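Local atomic coordinates of beta-glucuronidase (uncultured Clostridium sp., PDB entry 6U7J), a protein that hydrolyses beta-D-glucuronides as a family 2 glycosyl hydrolase of the gut microbiota, and is probably among the enzymes that release estrogens from their glucuronide conjugates. Residues K387-A390 / Y391-V395; S425-Y428 / F429-V432; T433-I436 / R437-S441; D456-S459 / Q460-V464; I492-H495 / E496-K500. One frame throughout, in Å; residues are numbered along the deposited sequence.

Contact 1: K387-A390 / Y391-V395; sequences KTLA and YHKQV
Lys-387, Thr-388, Leu-389 and Ala-390 each offer a carbonyl to the backbone N-H four residues on, two turns of unbroken alpha-helix in which the shortest bond runs from Thr-388 O to His-392 N at 2.7 Å. On one flank the Leu-389 side chain, its CG anti to the backbone N (chi1 175°), carries its methyl CD1 to the aliphatic chain of Lys-393: Leu-389 CD1 lies 4.0 Å from Lys-393 CE, the methyl resting against the last methylene before the charge. The lysine bends at chi3 to get there, and its NZ goes on to a salt bridge with Glu-431. Helix 386-403 belongs to the TIM barrel domain and packs here against helix 424-439, with Leu-389 touching both Tyr-428 and Val-432. Gln-394 runs back over its own acceptor, Gln-394 CG coming to 3.1 Å from Ala-390 O. Tyr-391 and His-392 leave the helix on other sides. The hydroxyl of Tyr-391 bonds to Lys-118 O, and the two His-392 ring nitrogens are taken up by Tyr-428 OH and Ile-414 O.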
loop_
_atom_site.group_PDB
_atom_site.type_symbol
_atom_site.label_atom_id
_atom_site.label_comp_id
_atom_site.label_asym_id
_atom_site.label_seq_id
_atom_site.Cartn_x
_atom_site.Cartn_y
_atom_site.Cartn_z
ATOM N N LYS B 387 -17.676 44.492 2.077
ATOM C CA LYS B 387 -17.822 43.859 0.785
ATOM C C LYS B 387 -18.104 42.404 0.844
ATOM O O LYS B 387 -19.043 41.907 0.203
ATOM C CB LYS B 387 -16.541 43.928 -0.034
ATOM C CG LYS B 387 -16.631 45.121 -0.705
ATOM C CD LYS B 387 -17.918 45.124 -1.295
ATOM C CE LYS B 387 -18.147 46.554 -1.112
ATOM N NZ LYS B 387 -17.210 47.074 -2.208
ATOM N N THR B 388 -17.105 41.746 1.391
ATOM C CA THR B 388 -17.266 40.396 1.825
ATOM C C THR B 388 -18.628 40.257 2.462
ATOM O O THR B 388 -19.386 39.351 2.125
ATOM C CB THR B 388 -16.168 40.081 2.808
ATOM O OG1 THR B 388 -14.921 40.528 2.267
ATOM C CG2 THR B 388 -16.157 38.575 3.041
ATOM N N LEU B 389 -18.958 41.178 3.374
ATOM C CA LEU B 389 -20.209 41.082 4.116
ATOM C C LEU B 389 -21.417 41.145 3.184
ATOM O O LEU B 389 -22.348 40.337 3.300
ATOM C CB LEU B 389 -20.259 42.191 5.174
ATOM C CG LEU B 389 -21.545 42.338 5.999
ATOM C CD1 LEU B 389 -21.974 41.002 6.543
ATOM C CD2 LEU B 389 -21.359 43.348 7.133
ATOM N N ALA B 390 -21.428 42.109 2.257
ATOM C CA ALA B 390 -22.562 42.219 1.342
ATOM C C ALA B 390 -22.633 41.006 0.424
ATOM O O ALA B 390 -23.722 40.478 0.165
ATOM C CB ALA B 390 -22.476 43.508 0.529
ATOM N N TYR B 391 -21.471 40.518 -0.037
ATOM C CA TYR B 391 -21.472 39.335 -0.889
ATOM C C TYR B 391 -21.900 38.098 -0.095
ATOM O O TYR B 391 -22.644 37.249 -0.601
ATOM C CB TYR B 391 -20.091 39.157 -1.532
ATOM C CG TYR B 391 -20.018 37.911 -2.374
ATOM C CD1 TYR B 391 -20.789 37.792 -3.520
ATOM C CD2 TYR B 391 -19.213 36.832 -1.994
ATOM C CE1 TYR B 391 -20.754 36.653 -4.282
ATOM C CE2 TYR B 391 -19.159 35.686 -2.756
ATOM C CZ TYR B 391 -19.935 35.602 -3.895
ATOM O OH TYR B 391 -19.909 34.469 -4.656
ATOM N N HIS B 392 -21.487 38.019 1.169
ATOM C CA HIS B 392 -21.877 36.917 2.048
ATOM C C HIS B 392 -23.397 36.858 2.221
ATOM O O HIS B 392 -24.007 35.783 2.136
ATOM C CB HIS B 392 -21.160 37.108 3.386
ATOM C CG HIS B 392 -21.173 35.916 4.297
ATOM N ND1 HIS B 392 -20.338 35.827 5.391
ATOM C CD2 HIS B 392 -21.928 34.794 4.308
ATOM C CE1 HIS B 392 -20.568 34.696 6.030
ATOM N NE2 HIS B 392 -21.519 34.042 5.387
ATOM N N LYS B 393 -24.033 38.012 2.458
ATOM C CA LYS B 393 -25.496 38.056 2.505
ATOM C C LYS B 393 -26.109 37.620 1.177
ATOM O O LYS B 393 -27.101 36.879 1.152
ATOM C CB LYS B 393 -25.980 39.467 2.851
ATOM C CG LYS B 393 -25.547 40.000 4.199
ATOM C CD LYS B 393 -26.362 41.244 4.532
ATOM C CE LYS B 393 -25.564 42.246 5.330
ATOM N NZ LYS B 393 -26.329 43.522 5.503
ATOM N N GLN B 394 -25.539 38.073 0.059
ATOM C CA GLN B 394 -26.102 37.697 -1.232
ATOM C C GLN B 394 -26.001 36.193 -1.478
ATOM O O GLN B 394 -26.902 35.601 -2.084
ATOM C CB GLN B 394 -25.419 38.481 -2.351
ATOM C CG GLN B 394 -25.606 39.984 -2.212
ATOM C CD GLN B 394 -24.807 40.778 -3.234
ATOM O OE1 GLN B 394 -23.768 40.317 -3.725
ATOM N NE2 GLN B 394 -25.286 41.979 -3.565
ATOM N N VAL B 395 -24.914 35.550 -1.032
ATOM C CA VAL B 395 -24.819 34.105 -1.254
ATOM C C VAL B 395 -25.822 33.369 -0.371
ATOM O O VAL B 395 -26.405 32.357 -0.783
ATOM C CB VAL B 395 -23.374 33.622 -1.030
ATOM C CG1 VAL B 395 -23.310 32.100 -0.953
ATOM C CG2 VAL B 395 -22.480 34.131 -2.158
#

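Contact 2: S425-Y428 / F429-V432; sequences SRNY and FEEV
Tyr-428 and Phe-429 are neighbours in sequence whose rings meet edge-to-face: the tyrosine turns its edge to the phenylalanine, with ring centroids 4.9 Å apart and planes at 61°. Tyr-428 CD1 does the touching, 3.7 Å above the Phe-429 ring and over its centre, so that it is almost equally far from all six ring carbons. Different first torsions bring the rings together: Tyr-428 holds CG anti to the backbone N (chi1 -176°), whereas Phe-429 keeps CG beside its own N (chi1 -73°). Further along the tyrosine, Tyr-428 CE1 meets the Val-432 methyl CG2 at 3.6 Å, one turn later. At the rim of the phenylalanine, Phe-429 CD2 approaches Ser-425 O to 3.2 Å near the ring plane, beside the helical bond that Phe-429 N makes to the same oxygen. Four such i to i+4 bonds carry helix 424-439 of the TIM barrel between strands 409-416 and 445-449. The Phe-429 side chain packs against Ile-414 and Thr-415 of strand 409-416, while the Tyr-428 ring has a second edge-to-face partner in Phe-379. The tyrosine thus has its hydroxyl satisfied by a polar partner outside this helix while its ring edge, with the slightly positive hydrogens, is set over the electron-rich face of Phe-429.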
loop_
_atom_site.group_PDB
_atom_site.type_symbol
_atom_site.label_atom_id
_atom_site.label_comp_id
_atom_site.label_asym_id
_atom_site.label_seq_id
_atom_site.Cartn_x
_atom_site.Cartn_y
_atom_site.Cartn_z
ATOM N N SER B 425 -15.063 40.871 14.334
ATOM C CA SER B 425 -15.893 39.807 13.781
ATOM C C SER B 425 -17.294 39.776 14.384
ATOM O O SER B 425 -18.205 39.202 13.771
ATOM C CB SER B 425 -15.198 38.450 13.967
ATOM O OG SER B 425 -15.558 37.826 15.194
ATOM N N ARG B 426 -17.499 40.390 15.553
ATOM C CA ARG B 426 -18.822 40.360 16.171
ATOM C C ARG B 426 -19.857 41.098 15.321
ATOM O O ARG B 426 -20.943 40.565 15.050
ATOM C CB ARG B 426 -18.765 40.951 17.580
ATOM C CG ARG B 426 -20.079 40.790 18.361
ATOM C CD ARG B 426 -20.174 41.774 19.506
ATOM N NE ARG B 426 -18.901 41.874 20.208
ATOM C CZ ARG B 426 -18.572 41.118 21.247
ATOM N NH1 ARG B 426 -19.440 40.217 21.698
ATOM N NH2 ARG B 426 -17.383 41.261 21.829
ATOM N N ASN B 427 -19.546 42.327 14.891
ATOM C CA ASN B 427 -20.479 43.069 14.039
ATOM C C ASN B 427 -20.737 42.341 12.722
ATOM O O ASN B 427 -21.871 42.324 12.225
ATOM C CB ASN B 427 -19.938 44.474 13.753
ATOM C CG ASN B 427 -20.114 45.429 14.925
ATOM O OD1 ASN B 427 -20.738 45.095 15.938
ATOM N ND2 ASN B 427 -19.540 46.621 14.799
ATOM N N TYR B 428 -19.687 41.763 12.127
ATOM C CA TYR B 428 -19.830 41.064 10.852
ATOM C C TYR B 428 -20.872 39.967 10.962
ATOM O O TYR B 428 -21.849 39.933 10.206
ATOM C CB TYR B 428 -18.476 40.486 10.408
ATOM C CG TYR B 428 -18.506 39.832 9.043
ATOM C CD1 TYR B 428 -19.011 38.547 8.872
ATOM C CD2 TYR B 428 -18.035 40.507 7.918
ATOM C CE1 TYR B 428 -19.055 37.962 7.628
ATOM C CE2 TYR B 428 -18.063 39.917 6.663
ATOM C CZ TYR B 428 -18.581 38.651 6.525
ATOM O OH TYR B 428 -18.628 38.067 5.282
ATOM N N PHE B 429 -20.695 39.070 11.920
ATOM C CA PHE B 429 -21.576 37.919 11.985
ATOM C C PHE B 429 -22.930 38.253 12.578
ATOM O O PHE B 429 -23.903 37.551 12.286
ATOM C CB PHE B 429 -20.868 36.787 12.736
ATOM C CG PHE B 429 -19.768 36.160 11.917
ATOM C CD1 PHE B 429 -20.076 35.279 10.890
ATOM C CD2 PHE B 429 -18.454 36.526 12.104
ATOM C CE1 PHE B 429 -19.072 34.720 10.097
ATOM C CE2 PHE B 429 -17.444 35.980 11.321
ATOM C CZ PHE B 429 -17.758 35.072 10.314
ATOM N N GLU B 430 -23.031 39.316 13.378
ATOM C CA GLU B 430 -24.353 39.766 13.799
ATOM C C GLU B 430 -25.168 40.221 12.604
ATOM O O GLU B 430 -26.356 39.885 12.485
ATOM C CB GLU B 430 -24.254 40.903 14.810
ATOM C CG GLU B 430 -25.603 41.204 15.436
ATOM C CD GLU B 430 -25.616 42.496 16.214
ATOM O OE1 GLU B 430 -26.515 42.667 17.069
ATOM O OE2 GLU B 430 -24.730 43.340 15.970
ATOM N N GLU B 431 -24.543 40.988 11.705
ATOM C CA GLU B 431 -25.201 41.354 10.460
ATOM C C GLU B 431 -25.599 40.113 9.669
ATOM O O GLU B 431 -26.748 39.985 9.229
ATOM C CB GLU B 431 -24.284 42.255 9.638
ATOM C CG GLU B 431 -24.622 43.728 9.758
ATOM C CD GLU B 431 -26.090 43.998 9.462
ATOM O OE1 GLU B 431 -26.513 43.804 8.298
ATOM O OE2 GLU B 431 -26.824 44.376 10.401
ATOM N N VAL B 432 -24.662 39.172 9.492
ATOM C CA VAL B 432 -24.957 37.993 8.683
ATOM C C VAL B 432 -26.096 37.200 9.304
ATOM O O VAL B 432 -27.036 36.791 8.615
ATOM C CB VAL B 432 -23.706 37.115 8.496
ATOM C CG1 VAL B 432 -24.074 35.839 7.749
ATOM C CG2 VAL B 432 -22.638 37.849 7.729
#

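Contact 3: T433-I436 / R437-S441; sequences TKYI and RKLDS
Ile-436 O is shared by two N-H groups at the end of the helix: Asp-440 N bonds to it at 3.0 Å, and Leu-439 N adds a weak bond at 3.2 Å with an angle of only 120°. Tyr-435 O is shared in the same way, by Leu-439 N at 3.3 Å and, weakly, by Lys-438 N. Earlier, Thr-433 O takes Arg-437 N in a plain helical bond; Asp-440 is the first residue to leave helical angles. Tyr-435, Ile-436 and Leu-439 pack together, Tyr-435 and Leu-439 on the side of helix 386-403. Leu-439, with CG beside its backbone N (chi1 -73°), sends CG over one face of the Tyr-435 ring, and its methyl CD1 comes to 3.6 Å from Tyr-435 CE1. From another direction Ile-436 CD1 approaches the same leucine methyl, Leu-439 CD1, at 4.2 Å, the two side chains crossing at about a right angle. Arg-437 is stretched from CG to NE after its CG passes 3.4 Å from Thr-433 O; its guanidinium then reaches Phe-461 O and the carboxylate of Asp-463. Asp-440, just past the helix, is held by Trp-412 NE1 and Arg-443. Ile-436 rests on Trp-412 and Ile-445, on the flanking strands. This is the C-terminal end of the helix in a beta-alpha-beta unit of the TIM barrel, leading into strand 445-449.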
loop_
_atom_site.group_PDB
_atom_site.type_symbol
_atom_site.label_atom_id
_atom_site.label_comp_id
_atom_site.label_asym_id
_atom_site.label_seq_id
_atom_site.Cartn_x
_atom_site.Cartn_y
_atom_site.Cartn_z
ATOM N N THR B 433 -26.032 36.976 10.620
ATOM C CA THR B 433 -27.049 36.144 11.263
ATOM C C THR B 433 -28.424 36.804 11.198
ATOM O O THR B 433 -29.424 36.144 10.895
ATOM C CB THR B 433 -26.668 35.855 12.713
ATOM O OG1 THR B 433 -26.220 37.063 13.340
ATOM C CG2 THR B 433 -25.566 34.824 12.780
ATOM N N LYS B 434 -28.489 38.111 11.456
ATOM C CA LYS B 434 -29.763 38.813 11.344
ATOM C C LYS B 434 -30.333 38.710 9.937
ATOM O O LYS B 434 -31.546 38.547 9.764
ATOM C CB LYS B 434 -29.589 40.271 11.752
ATOM C CG LYS B 434 -29.709 40.469 13.257
ATOM C CD LYS B 434 -29.111 41.781 13.735
ATOM C CE LYS B 434 -29.113 42.826 12.647
ATOM N NZ LYS B 434 -30.505 43.198 12.267
ATOM N N TYR B 435 -29.471 38.753 8.917
ATOM C CA TYR B 435 -29.975 38.699 7.544
ATOM C C TYR B 435 -30.581 37.336 7.213
ATOM O O TYR B 435 -31.624 37.266 6.553
ATOM C CB TYR B 435 -28.867 39.040 6.548
ATOM C CG TYR B 435 -29.372 39.060 5.130
ATOM C CD1 TYR B 435 -29.066 38.029 4.244
ATOM C CD2 TYR B 435 -30.194 40.098 4.681
ATOM C CE1 TYR B 435 -29.544 38.043 2.938
ATOM C CE2 TYR B 435 -30.678 40.119 3.376
ATOM C CZ TYR B 435 -30.346 39.090 2.511
ATOM O OH TYR B 435 -30.829 39.103 1.227
ATOM N N ILE B 436 -29.944 36.239 7.646
ATOM C CA ILE B 436 -30.475 34.921 7.293
ATOM C C ILE B 436 -31.730 34.635 8.100
ATOM O O ILE B 436 -32.643 33.948 7.625
ATOM C CB ILE B 436 -29.401 33.816 7.467
ATOM C CG1 ILE B 436 -29.959 32.429 7.145
ATOM C CG2 ILE B 436 -28.830 33.802 8.867
ATOM C CD1 ILE B 436 -30.491 32.260 5.715
ATOM N N ARG B 437 -31.814 35.177 9.316
ATOM C CA ARG B 437 -33.041 35.027 10.099
ATOM C C ARG B 437 -34.217 35.741 9.446
ATOM O O ARG B 437 -35.352 35.261 9.542
ATOM C CB ARG B 437 -32.825 35.537 11.521
ATOM C CG ARG B 437 -32.037 34.566 12.381
ATOM C CD ARG B 437 -32.055 34.968 13.841
ATOM N NE ARG B 437 -30.948 34.337 14.543
ATOM C CZ ARG B 437 -30.974 33.092 14.999
ATOM N NH1 ARG B 437 -32.069 32.342 14.842
ATOM N NH2 ARG B 437 -29.910 32.604 15.620
ATOM N N LYS B 438 -33.970 36.863 8.749
ATOM C CA LYS B 438 -35.084 37.540 8.086
ATOM C C LYS B 438 -35.542 36.776 6.846
ATOM O O LYS B 438 -36.723 36.826 6.493
ATOM C CB LYS B 438 -34.729 38.993 7.733
ATOM C CG LYS B 438 -35.934 39.758 7.177
ATOM C CD LYS B 438 -36.113 41.165 7.765
ATOM C CE LYS B 438 -34.939 42.070 7.417
ATOM N NZ LYS B 438 -35.263 43.007 6.289
ATOM N N LEU B 439 -34.638 36.049 6.188
ATOM C CA LEU B 439 -35.025 35.244 5.031
ATOM C C LEU B 439 -35.814 34.013 5.444
ATOM O O LEU B 439 -36.734 33.588 4.734
ATOM C CB LEU B 439 -33.781 34.805 4.260
ATOM C CG LEU B 439 -33.016 35.828 3.437
ATOM C CD1 LEU B 439 -31.703 35.207 3.001
ATOM C CD2 LEU B 439 -33.840 36.255 2.233
ATOM N N ASP B 440 -35.437 33.390 6.557
ATOM C CA ASP B 440 -35.989 32.095 6.939
ATOM C C ASP B 440 -36.210 32.106 8.443
ATOM O O ASP B 440 -35.250 32.062 9.213
ATOM C CB ASP B 440 -35.050 30.954 6.531
ATOM C CG ASP B 440 -35.667 29.574 6.751
ATOM O OD1 ASP B 440 -36.850 29.504 7.134
ATOM O OD2 ASP B 440 -34.967 28.554 6.534
ATOM N N SER B 441 -37.466 32.175 8.857
ATOM C CA SER B 441 -37.831 32.082 10.262
ATOM C C SER B 441 -38.010 30.641 10.719
ATOM O O SER B 441 -38.273 30.410 11.899
ATOM C CB SER B 441 -39.123 32.865 10.515
ATOM O OG SER B 441 -40.103 32.559 9.534
#

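Contact 4: D456-S459 / Q460-V464; sequences DKIS and QFFDV
Lys-457 O and the Gln-460 amide make the shortest hydrogen bond across the turn, Gln-460 NE2 to Lys-457 O at 2.6 Å. The donor approaches from above the carbonyl plane, 52° out of it, and the glutamine gets there because its CG sits between the backbone N and the carbonyl carbon (chi1 66°) and its chain then folds back at chi2. Two backbone bonds of i to i+3 type follow, Phe-461 N to Ile-458 O and Phe-462 N to Ser-459 O, both 3.0 Å, as in a short 3-10 turn. Ahead of them Asp-456 OD1 accepts from Ile-458 N at 3.3 Å from above the carboxylate, an Asx turn, and Asp-456 OD2 takes Ser-459 N at 3.0 Å on its syn side, extending it to an Asx motif. Apolar and ring contacts come next. The Phe-462 ring has Ile-458 O over the centre of one face, and Phe-462 CZ touches Ile-458 CD1 at 3.8 Å. Phe-461 carries Gln-460 NE2 above one face, 3.5 Å from the plane and toward the rim. The loop lies between strands 445-449 and 465-468, with Ile-458 on Ser-425 and Phe-429, and Phe-461 on Glu-430. Since one carboxylate receives two successive N-H groups and the glutamine amide holds the Lys-457 carbonyl, side chains probably steady the entry to this 3-10 turn, whose backbone contributes two i to i+3 bonds.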
loop_
_atom_site.group_PDB
_atom_site.type_symbol
_atom_site.label_atom_id
_atom_site.label_comp_id
_atom_site.label_asym_id
_atom_site.label_seq_id
_atom_site.Cartn_x
_atom_site.Cartn_y
_atom_site.Cartn_z
ATOM N N ASP B 456 -13.951 33.214 21.649
ATOM C CA ASP B 456 -15.004 33.348 20.653
ATOM C C ASP B 456 -15.890 34.539 20.982
ATOM O O ASP B 456 -16.151 34.842 22.150
ATOM C CB ASP B 456 -15.878 32.092 20.576
ATOM C CG ASP B 456 -17.044 32.270 19.611
ATOM O OD1 ASP B 456 -16.787 32.706 18.471
ATOM O OD2 ASP B 456 -18.208 32.014 19.982
ATOM N N LYS B 457 -16.375 35.204 19.935
ATOM C CA LYS B 457 -17.207 36.378 20.125
ATOM C C LYS B 457 -18.481 36.369 19.288
ATOM O O LYS B 457 -19.162 37.396 19.235
ATOM C CB LYS B 457 -16.389 37.640 19.845
ATOM C CG LYS B 457 -15.375 37.929 20.958
ATOM C CD LYS B 457 -14.445 39.066 20.616
ATOM C CE LYS B 457 -13.345 39.175 21.644
ATOM N NZ LYS B 457 -12.537 37.918 21.709
ATOM N N ILE B 458 -18.849 35.243 18.662
ATOM C CA ILE B 458 -19.991 35.262 17.750
ATOM C C ILE B 458 -21.018 34.163 18.014
ATOM O O ILE B 458 -22.151 34.246 17.524
ATOM C CB ILE B 458 -19.527 35.191 16.279
ATOM C CG1 ILE B 458 -19.018 33.786 15.922
ATOM C CG2 ILE B 458 -18.478 36.255 15.984
ATOM C CD1 ILE B 458 -18.881 33.563 14.399
ATOM N N SER B 459 -20.667 33.134 18.785
ATOM C CA SER B 459 -21.583 31.999 18.889
ATOM C C SER B 459 -22.869 32.348 19.626
ATOM O O SER B 459 -23.857 31.612 19.492
ATOM C CB SER B 459 -20.916 30.799 19.567
ATOM O OG SER B 459 -20.043 30.143 18.661
ATOM N N GLN B 460 -22.894 33.450 20.386
ATOM C CA GLN B 460 -24.144 33.877 21.011
ATOM C C GLN B 460 -25.249 34.131 19.984
ATOM O O GLN B 460 -26.430 34.075 20.341
ATOM C CB GLN B 460 -23.922 35.132 21.856
ATOM C CG GLN B 460 -23.533 36.374 21.055
ATOM C CD GLN B 460 -22.031 36.452 20.822
ATOM O OE1 GLN B 460 -21.311 35.484 21.068
ATOM N NE2 GLN B 460 -21.553 37.599 20.345
ATOM N N PHE B 461 -24.900 34.386 18.718
ATOM C CA PHE B 461 -25.904 34.646 17.694
ATOM C C PHE B 461 -26.532 33.379 17.130
ATOM O O PHE B 461 -27.509 33.481 16.381
ATOM C CB PHE B 461 -25.297 35.459 16.538
ATOM C CG PHE B 461 -24.665 36.762 16.973
ATOM C CD1 PHE B 461 -25.367 37.671 17.743
ATOM C CD2 PHE B 461 -23.365 37.073 16.610
ATOM C CE1 PHE B 461 -24.782 38.866 18.148
ATOM C CE2 PHE B 461 -22.779 38.269 17.008
ATOM C CZ PHE B 461 -23.491 39.165 17.780
ATOM N N PHE B 462 -26.011 32.199 17.462
ATOM C CA PHE B 462 -26.453 30.956 16.843
ATOM C C PHE B 462 -27.489 30.263 17.715
ATOM O O PHE B 462 -27.596 30.518 18.913
ATOM C CB PHE B 462 -25.271 30.001 16.604
ATOM C CG PHE B 462 -24.182 30.575 15.745
ATOM C CD1 PHE B 462 -24.468 31.524 14.768
ATOM C CD2 PHE B 462 -22.872 30.154 15.901
ATOM C CE1 PHE B 462 -23.460 32.050 13.967
ATOM C CE2 PHE B 462 -21.860 30.669 15.104
ATOM C CZ PHE B 462 -22.153 31.623 14.139
ATOM N N ASP B 463 -28.245 29.364 17.091
ATOM C CA ASP B 463 -29.176 28.508 17.810
ATOM C C ASP B 463 -28.531 27.208 18.272
ATOM O O ASP B 463 -28.969 26.621 19.272
ATOM C CB ASP B 463 -30.387 28.216 16.927
ATOM C CG ASP B 463 -31.036 29.500 16.400
ATOM O OD1 ASP B 463 -31.454 30.331 17.238
ATOM O OD2 ASP B 463 -31.106 29.701 15.168
ATOM N N VAL B 464 -27.497 26.747 17.571
ATOM C CA VAL B 464 -26.711 25.586 17.973
ATOM C C VAL B 464 -25.250 25.986 17.929
ATOM O O VAL B 464 -24.832 26.733 17.037
ATOM C CB VAL B 464 -26.977 24.370 17.055
ATOM C CG1 VAL B 464 -26.023 23.211 17.381
ATOM C CG2 VAL B 464 -28.418 23.920 17.178
#

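Contact 5: I492-H495 / E496-K500; sequences IKWH and EKYGK
Ile-492, Lys-493 and His-495 give ordinary i to i+4 bonds, while Trp-494 O takes only a weak bond from Tyr-498 N at 3.3 Å. Gly-499, with positive phi, ends the helix where Gly-499 N meets His-495 O at 2.7 Å. This is the C-terminal end of helix 480-498, in the beta-alpha-beta unit that joins strands 465-468 and 502-506 of the TIM barrel. The Trp-494 indole and the Tyr-498 ring lie side by side and point the same way, Tyr-498 CE2 standing 3.8 Å from Trp-494 CE3; both rings rest on Val-465. Lys-497 lays its CG over a face of the same tyrosine, 3.5 Å above the plane, and its NZ bonds to Tyr-498 OH as well as to carbonyls of Val-453 and Asp-456. Ile-492 and Glu-496 run alongside each other, Ile-492 CG2 lying 3.9 Å from Glu-496 OE2. A water bridges the end, giving a proton to Trp-494 O and accepting one from Lys-500 N. His-495 stacks on Phe-544. With CG anti to its N (chi1 -179°), the imidazole reaches past the glycine, and His-495 ND1 donates to Lys-500 O at 3.2 Å, the oxygen lying in the ring plane.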
loop_
_atom_site.group_PDB
_atom_site.type_symbol
_atom_site.label_atom_id
_atom_site.label_comp_id
_atom_site.label_asym_id
_atom_site.label_seq_id
_atom_site.Cartn_x
_atom_site.Cartn_y
_atom_site.Cartn_z
ATOM N N ILE B 492 -17.785 21.165 28.103
ATOM C CA ILE B 492 -18.527 21.751 29.211
ATOM C C ILE B 492 -18.343 23.267 29.231
ATOM O O ILE B 492 -19.287 24.011 29.527
ATOM C CB ILE B 492 -18.117 21.087 30.538
ATOM C CG1 ILE B 492 -18.574 19.623 30.555
ATOM C CG2 ILE B 492 -18.738 21.819 31.717
ATOM C CD1 ILE B 492 -18.045 18.836 31.739
ATOM N N LYS B 493 -17.142 23.748 28.882
ATOM C CA LYS B 493 -16.923 25.192 28.789
ATOM C C LYS B 493 -17.799 25.832 27.705
ATOM O O LYS B 493 -18.343 26.925 27.908
ATOM C CB LYS B 493 -15.441 25.489 28.540
ATOM C CG LYS B 493 -14.553 25.050 29.704
ATOM C CD LYS B 493 -13.173 25.703 29.701
ATOM C CE LYS B 493 -12.368 25.315 28.478
ATOM N NZ LYS B 493 -10.913 25.629 28.632
ATOM N N TRP B 494 -17.962 25.166 26.556
ATOM C CA TRP B 494 -18.813 25.720 25.498
ATOM C C TRP B 494 -20.275 25.780 25.941
ATOM O O TRP B 494 -20.999 26.731 25.613
ATOM C CB TRP B 494 -18.684 24.892 24.209
ATOM C CG TRP B 494 -17.417 25.127 23.416
ATOM C CD1 TRP B 494 -16.313 24.328 23.384
ATOM C CD2 TRP B 494 -17.139 26.228 22.539
ATOM N NE1 TRP B 494 -15.361 24.864 22.550
ATOM C CE2 TRP B 494 -15.845 26.029 22.016
ATOM C CE3 TRP B 494 -17.858 27.367 22.148
ATOM C CZ2 TRP B 494 -15.251 26.922 21.125
ATOM C CZ3 TRP B 494 -17.268 28.254 21.263
ATOM C CH2 TRP B 494 -15.978 28.027 20.760
ATOM N N HIS B 495 -20.733 24.769 26.675
ATOM C CA HIS B 495 -22.119 24.780 27.127
ATOM C C HIS B 495 -22.341 25.836 28.198
ATOM O O HIS B 495 -23.356 26.547 28.183
ATOM C CB HIS B 495 -22.513 23.413 27.663
ATOM C CG HIS B 495 -23.933 23.343 28.120
ATOM N ND1 HIS B 495 -24.994 23.639 27.290
ATOM C CD2 HIS B 495 -24.470 23.006 29.317
ATOM C CE1 HIS B 495 -26.124 23.486 27.956
ATOM N NE2 HIS B 495 -25.834 23.104 29.187
ATOM N N GLU B 496 -21.401 25.957 29.133
ATOM C CA GLU B 496 -21.562 26.942 30.194
ATOM C C GLU B 496 -21.546 28.361 29.636
ATOM O O GLU B 496 -22.302 29.221 30.101
ATOM C CB GLU B 496 -20.475 26.748 31.256
ATOM C CG GLU B 496 -20.840 25.691 32.299
ATOM C CD GLU B 496 -19.683 25.336 33.226
ATOM O OE1 GLU B 496 -18.544 25.784 32.961
ATOM O OE2 GLU B 496 -19.911 24.600 34.218
ATOM N N LYS B 497 -20.729 28.613 28.604
ATOM C CA LYS B 497 -20.562 29.978 28.112
ATOM C C LYS B 497 -21.783 30.462 27.338
ATOM O O LYS B 497 -22.128 31.649 27.405
ATOM C CB LYS B 497 -19.308 30.082 27.246
ATOM C CG LYS B 497 -19.153 31.436 26.565
ATOM C CD LYS B 497 -17.732 31.716 26.073
ATOM C CE LYS B 497 -17.606 33.186 25.678
ATOM N NZ LYS B 497 -16.572 33.421 24.639
ATOM N N TYR B 498 -22.455 29.569 26.599
ATOM C CA TYR B 498 -23.530 29.977 25.699
ATOM C C TYR B 498 -24.877 29.339 25.988
ATOM O O TYR B 498 -25.890 29.843 25.486
ATOM C CB TYR B 498 -23.163 29.683 24.230
ATOM C CG TYR B 498 -21.955 30.447 23.745
ATOM C CD1 TYR B 498 -22.048 31.789 23.420
ATOM C CD2 TYR B 498 -20.719 29.827 23.627
ATOM C CE1 TYR B 498 -20.949 32.503 22.991
ATOM C CE2 TYR B 498 -19.604 30.533 23.184
ATOM C CZ TYR B 498 -19.733 31.873 22.862
ATOM O OH TYR B 498 -18.641 32.586 22.432
ATOM N N GLY B 499 -24.927 28.240 26.737
ATOM C CA GLY B 499 -26.210 27.708 27.143
ATOM C C GLY B 499 -27.011 27.049 26.046
ATOM O O GLY B 499 -28.228 26.913 26.182
ATOM N N LYS B 500 -26.364 26.612 24.974
ATOM C CA LYS B 500 -27.024 26.020 23.824
ATOM C C LYS B 500 -26.594 24.567 23.639
ATOM O O LYS B 500 -25.551 24.147 24.156
ATOM C CB LYS B 500 -26.692 26.835 22.563
ATOM C CG LYS B 500 -27.325 28.239 22.545
ATOM C CD LYS B 500 -26.588 29.146 21.586
ATOM C CE LYS B 500 -26.811 30.625 21.911
ATOM N NZ LYS B 500 -28.209 31.015 21.618
HETATM O O HOH W 1 -23.493 26.478 24.265
#

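Along the chain the five contacts come in series, and none nests in or crosses another; each spans adjoining residues, so none closes a long loop. Contact 1 lies on helix 386-403, contacts 2 and 3 follow each other on helix 424-439, and contact 1 touches both, meeting contact 3 through Lys-393 beside Tyr-435. Contact 4, in the loop between strands 445-449 and 465-468, lies against contact 2 and binds the guanidinium of contact 3. Contact 5 ends helix 480-498 and touches contact 4 through Lys-497 and Lys-500. Together they join three successive outer helices of the TIM barrel, with 456-464 bridging the latter two.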